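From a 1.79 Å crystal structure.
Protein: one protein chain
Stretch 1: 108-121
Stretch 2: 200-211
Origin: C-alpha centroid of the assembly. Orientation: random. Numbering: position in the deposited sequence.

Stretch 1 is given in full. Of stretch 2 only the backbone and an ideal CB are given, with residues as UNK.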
# COMPACT_ATOMS: atom_id res chain seq x y z
N TYR A 108 -1.59 9.43 12.17
CA TYR A 108 -1.35 8.70 10.92
C TYR A 108 0.12 8.26 10.81
O TYR A 108 0.44 7.32 10.09
CB TYR A 108 -1.74 9.53 9.69
CG TYR A 108 -3.18 9.34 9.29
CD1 TYR A 108 -4.22 9.74 10.11
CD2 TYR A 108 -3.49 8.67 8.10
CE1 TYR A 108 -5.59 9.47 9.75
CE2 TYR A 108 -4.81 8.39 7.74
CZ TYR A 108 -5.85 8.79 8.56
OH TYR A 108 -7.13 8.47 8.18
N ASP A 109 1.01 8.94 11.52
CA ASP A 109 2.42 8.58 11.49
C ASP A 109 2.58 7.17 12.06
O ASP A 109 3.18 6.30 11.42
CB ASP A 109 3.23 9.57 12.33
CG ASP A 109 4.71 9.36 12.21
OD1 ASP A 109 5.17 9.13 11.09
OD2 ASP A 109 5.42 9.43 13.24
N SER A 110 2.04 6.96 13.25
CA SER A 110 2.09 5.69 13.95
C SER A 110 1.46 4.61 13.08
O SER A 110 2.03 3.55 12.86
CB SER A 110 1.34 5.83 15.28
OG SER A 110 1.39 4.64 16.05
N TYR A 111 0.27 4.91 12.56
CA TYR A 111 -0.45 3.97 11.72
C TYR A 111 0.29 3.57 10.45
O TYR A 111 0.46 2.38 10.15
CB TYR A 111 -1.80 4.57 11.32
CG TYR A 111 -2.59 3.63 10.45
CD1 TYR A 111 -3.12 2.46 10.98
CD2 TYR A 111 -2.78 3.90 9.11
CE1 TYR A 111 -3.84 1.57 10.18
CE2 TYR A 111 -3.50 3.02 8.29
CZ TYR A 111 -4.02 1.87 8.83
OH TYR A 111 -4.73 0.99 8.03
N CYS A 112 0.72 4.55 9.66
CA CYS A 112 1.42 4.21 8.43
C CYS A 112 2.72 3.47 8.64
O CYS A 112 3.18 2.75 7.75
CB CYS A 112 1.66 5.46 7.60
SG CYS A 112 0.11 6.17 7.05
N SER A 113 3.32 3.64 9.82
CA SER A 113 4.59 2.97 10.11
C SER A 113 4.41 1.48 10.40
O SER A 113 5.32 0.69 10.17
CB SER A 113 5.30 3.65 11.31
OG SER A 113 4.68 3.35 12.55
N ASN A 114 3.24 1.08 10.90
CA ASN A 114 3.01 -0.33 11.20
C ASN A 114 2.29 -1.05 10.07
O ASN A 114 2.02 -2.26 10.15
CB ASN A 114 2.21 -0.46 12.50
CG ASN A 114 0.79 0.07 12.38
OD1 ASN A 114 0.12 -0.11 11.35
ND2 ASN A 114 0.31 0.72 13.45
N GLN A 115 2.00 -0.31 9.02
CA GLN A 115 1.30 -0.86 7.87
C GLN A 115 2.11 -1.99 7.20
O GLN A 115 1.53 -3.00 6.79
CB GLN A 115 1.02 0.27 6.86
CG GLN A 115 -0.07 -0.03 5.85
CD GLN A 115 -1.46 0.02 6.45
OE1 GLN A 115 -1.66 -0.31 7.62
NE2 GLN A 115 -2.43 0.42 5.65
N VAL A 116 3.44 -1.85 7.08
CA VAL A 116 4.22 -2.90 6.39
C VAL A 116 4.11 -4.25 7.07
O VAL A 116 3.94 -5.27 6.39
CB VAL A 116 5.74 -2.52 6.22
CG1 VAL A 116 6.44 -2.43 7.55
CG2 VAL A 116 6.44 -3.55 5.36
N ALA A 117 4.17 -4.29 8.40
CA ALA A 117 4.04 -5.56 9.10
C ALA A 117 2.66 -6.18 8.84
O ALA A 117 2.55 -7.38 8.61
CB ALA A 117 4.27 -5.38 10.59
N ALA A 118 1.60 -5.37 8.85
CA ALA A 118 0.24 -5.88 8.61
C ALA A 118 0.07 -6.40 7.19
O ALA A 118 -0.54 -7.45 6.96
CB ALA A 118 -0.81 -4.76 8.90
N LYS A 119 0.61 -5.66 6.22
CA LYS A 119 0.50 -6.07 4.83
C LYS A 119 1.31 -7.34 4.59
O LYS A 119 0.88 -8.20 3.83
CB LYS A 119 1.00 -4.98 3.89
CG LYS A 119 0.07 -3.80 3.82
CD LYS A 119 0.56 -2.77 2.82
CE LYS A 119 -0.62 -2.08 2.15
NZ LYS A 119 -0.13 -1.15 1.11
N ALA A 120 2.47 -7.44 5.22
CA ALA A 120 3.31 -8.63 5.03
C ALA A 120 2.55 -9.86 5.56
O ALA A 120 2.53 -10.92 4.93
CB ALA A 120 4.63 -8.48 5.77
N LEU A 121 1.95 -9.71 6.73
CA LEU A 121 1.20 -10.80 7.33
C LEU A 121 0.01 -11.15 6.45
O LEU A 121 -0.28 -12.32 6.19
CB LEU A 121 0.70 -10.41 8.72
CG LEU A 121 -0.34 -11.35 9.33
CD1 LEU A 121 0.32 -12.68 9.70
CD2 LEU A 121 -0.96 -10.71 10.54
N UNK A 200 7.94 9.35 3.00
CA UNK A 200 9.37 9.11 3.10
C UNK A 200 9.66 8.06 4.16
O UNK A 200 10.44 7.14 3.93
CB UNK A 200 10.11 10.41 3.42
N UNK A 201 9.03 8.19 5.32
CA UNK A 201 9.26 7.24 6.42
C UNK A 201 8.73 5.85 6.09
O UNK A 201 9.32 4.84 6.50
CB UNK A 201 8.60 7.75 7.70
N UNK A 202 7.60 5.80 5.40
CA UNK A 202 6.99 4.53 5.00
C UNK A 202 7.96 3.78 4.08
O UNK A 202 8.14 2.57 4.21
CB UNK A 202 5.65 4.76 4.30
N UNK A 203 8.56 4.50 3.14
CA UNK A 203 9.50 3.88 2.22
C UNK A 203 10.69 3.30 2.95
O UNK A 203 11.15 2.17 2.67
CB UNK A 203 9.97 4.89 1.18
N UNK A 204 11.20 4.05 3.91
CA UNK A 204 12.33 3.58 4.69
C UNK A 204 11.95 2.38 5.57
O UNK A 204 12.73 1.44 5.70
CB UNK A 204 12.87 4.72 5.55
N UNK A 205 10.76 2.43 6.18
CA UNK A 205 10.32 1.37 7.05
C UNK A 205 10.13 0.07 6.26
O UNK A 205 10.51 -1.00 6.72
CB UNK A 205 9.02 1.77 7.76
N UNK A 206 9.57 0.19 5.05
CA UNK A 206 9.36 -1.00 4.23
C UNK A 206 10.67 -1.70 3.88
O UNK A 206 10.79 -2.93 4.04
CB UNK A 206 8.62 -0.62 2.95
N UNK A 207 11.64 -0.92 3.42
CA UNK A 207 12.96 -1.43 3.05
C UNK A 207 13.65 -2.09 4.27
O UNK A 207 14.21 -3.18 4.16
CB UNK A 207 13.83 -0.30 2.49
N UNK A 208 13.60 -1.45 5.42
CA UNK A 208 14.22 -1.98 6.63
C UNK A 208 13.52 -3.28 7.09
O UNK A 208 14.18 -4.27 7.47
CB UNK A 208 14.18 -0.93 7.74
N UNK A 209 12.19 -3.27 7.07
CA UNK A 209 11.39 -4.42 7.49
C UNK A 209 11.75 -5.68 6.69
O UNK A 209 11.98 -6.75 7.26
CB UNK A 209 9.90 -4.11 7.33
N UNK A 210 11.79 -5.55 5.36
CA UNK A 210 12.10 -6.76 4.59
C UNK A 210 13.57 -7.15 4.68
O UNK A 210 13.87 -8.35 4.73
CB UNK A 210 11.72 -6.56 3.12
N UNK A 211 14.49 -6.19 4.75
CA UNK A 211 15.90 -6.56 4.89
C UNK A 211 16.13 -7.36 6.18
O UNK A 211 16.94 -8.29 6.21
CB UNK A 211 16.78 -5.31 4.88

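Both stretches are helical. Their N-to-C directions differ by 33°, and their axes approach to 8.9 Å.

Position 200 is out of reach; it is Thr200.

Position 201 points toward stretch 1. Its ideal CB lies 5.0 Å from Asp109 OD1, a negative charge. A long basic side chain would suit, as would a neutral donor. The residue is Lys201, with chi1 m and the rest of the chain extended. Its NZ forms a salt bridge with Asp109 OD1 at 3.2 Å. A weak hydrogen bond from Lys201 NZ to Asp109 OD2 spans 3.4 Å.

Position 202 points sideways, its ideal CB 4.7 Å from Cys112 O. The CA of position 202 is 5.9 Å from Ser113 CA, so the helices are close here. Small or medium side chains fit, polar or apolar. The residue is Thr202; its OG1 lies 3.9 Å from Cys112 CB.

Positions 203 and 204 are out of reach, and an ideal CB has room at 203. They are Gly203 and Glu204.

Position 205 points toward stretch 1, with its ideal CB 4.6 Å from Ser113 O and 4.9 Å from Val116 CG1. Alanine, serine or another small residue would suit. Ser205 has chi1 p, and its OG turns back to bond its own helix at Thr202 O, 2.8 Å away.

Position 206 points sideways, its ideal CB 4.4 Å from Val116 CG2. Any chain with an aliphatic stem could pack there. Glu206 CG lies 4.0 Å from Val116 CG2.

Position 207 points away; it is Cys207. Position 208 points sideways. The end of Arg208 comes nearer without contact.

Position 209 points toward stretch 1, its ideal CB 3.9 Å from Val116 CG1. Val116, Ala117 and Ala120 offer an apolar surface for a large aliphatic or aromatic residue. Tyr209 CD2 meets Val116 CG2 at 3.7 Å, and its CE2 meets Ala120 CB at 3.6 Å. Ala117 N lies over one ring face. A water links Tyr209 OH to Ala117 O.

Position 210 points sideways with no stretch 1 atom near its ideal CB, so only a long side chain could reach. Tyr210 does: its CE2 is 3.7 Å from Val116 CG2 and its OH 3.5 Å from Ala120 CB. Another water joins Tyr210 OH to Val116 O. Val116 thus sits as a knob among Ser205, Glu206, Tyr209 and Tyr210.

Position 211 is out of reach; it is Lys211.

Stretch 2 (200-211) TKTGESECRYYK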
# COMPACT_ATOMS: atom_id res chain seq x y z
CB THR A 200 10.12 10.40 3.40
OG1 THR A 200 10.01 11.25 2.25
CG2 THR A 200 11.62 10.13 3.67
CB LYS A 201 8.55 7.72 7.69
CG LYS A 201 9.13 8.93 8.32
CD LYS A 201 8.34 9.24 9.57
CE LYS A 201 8.68 10.60 10.14
NZ LYS A 201 7.80 10.86 11.31
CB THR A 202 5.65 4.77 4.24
OG1 THR A 202 4.69 5.36 5.13
CG2 THR A 202 5.09 3.43 3.72
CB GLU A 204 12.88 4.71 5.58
CG GLU A 204 13.23 5.97 4.80
CD GLU A 204 13.59 7.15 5.71
OE1 GLU A 204 12.86 7.40 6.70
OE2 GLU A 204 14.62 7.82 5.43
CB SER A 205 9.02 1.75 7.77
OG SER A 205 7.92 1.82 6.87
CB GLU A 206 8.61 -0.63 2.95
CG GLU A 206 8.17 -1.86 2.20
CD GLU A 206 7.32 -1.55 0.97
OE1 GLU A 206 7.77 -0.71 0.15
OE2 GLU A 206 6.23 -2.17 0.82
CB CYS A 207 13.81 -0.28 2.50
SG CYS A 207 15.44 -0.71 1.97
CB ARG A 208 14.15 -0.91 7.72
CG ARG A 208 14.96 -1.22 8.98
CD ARG A 208 14.89 -0.03 9.99
NE ARG A 208 13.52 0.25 10.44
CZ ARG A 208 12.81 1.34 10.12
NH1 ARG A 208 13.33 2.29 9.34
NH2 ARG A 208 11.57 1.47 10.57
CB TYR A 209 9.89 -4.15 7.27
CG TYR A 209 9.01 -5.33 7.63
CD1 TYR A 209 8.60 -5.53 8.95
CD2 TYR A 209 8.62 -6.27 6.68
CE1 TYR A 209 7.85 -6.63 9.32
CE2 TYR A 209 7.85 -7.39 7.03
CZ TYR A 209 7.48 -7.56 8.37
OH TYR A 209 6.80 -8.68 8.77
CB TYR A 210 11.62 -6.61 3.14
CG TYR A 210 10.12 -6.70 3.06
CD1 TYR A 210 9.46 -7.91 3.33
CD2 TYR A 210 9.34 -5.58 2.73
CE1 TYR A 210 8.09 -8.01 3.26
CE2 TYR A 210 7.95 -5.68 2.67
CZ TYR A 210 7.33 -6.90 2.93
OH TYR A 210 5.97 -7.02 2.87
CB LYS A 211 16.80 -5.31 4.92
CG LYS A 211 17.16 -4.79 3.54
CD LYS A 211 17.71 -3.36 3.56
CE LYS A 211 19.01 -3.25 4.33
NZ LYS A 211 19.54 -1.85 4.12
O HOH W 1 4.39 -5.19 3.31
O HOH W 2 4.19 -9.12 10.16
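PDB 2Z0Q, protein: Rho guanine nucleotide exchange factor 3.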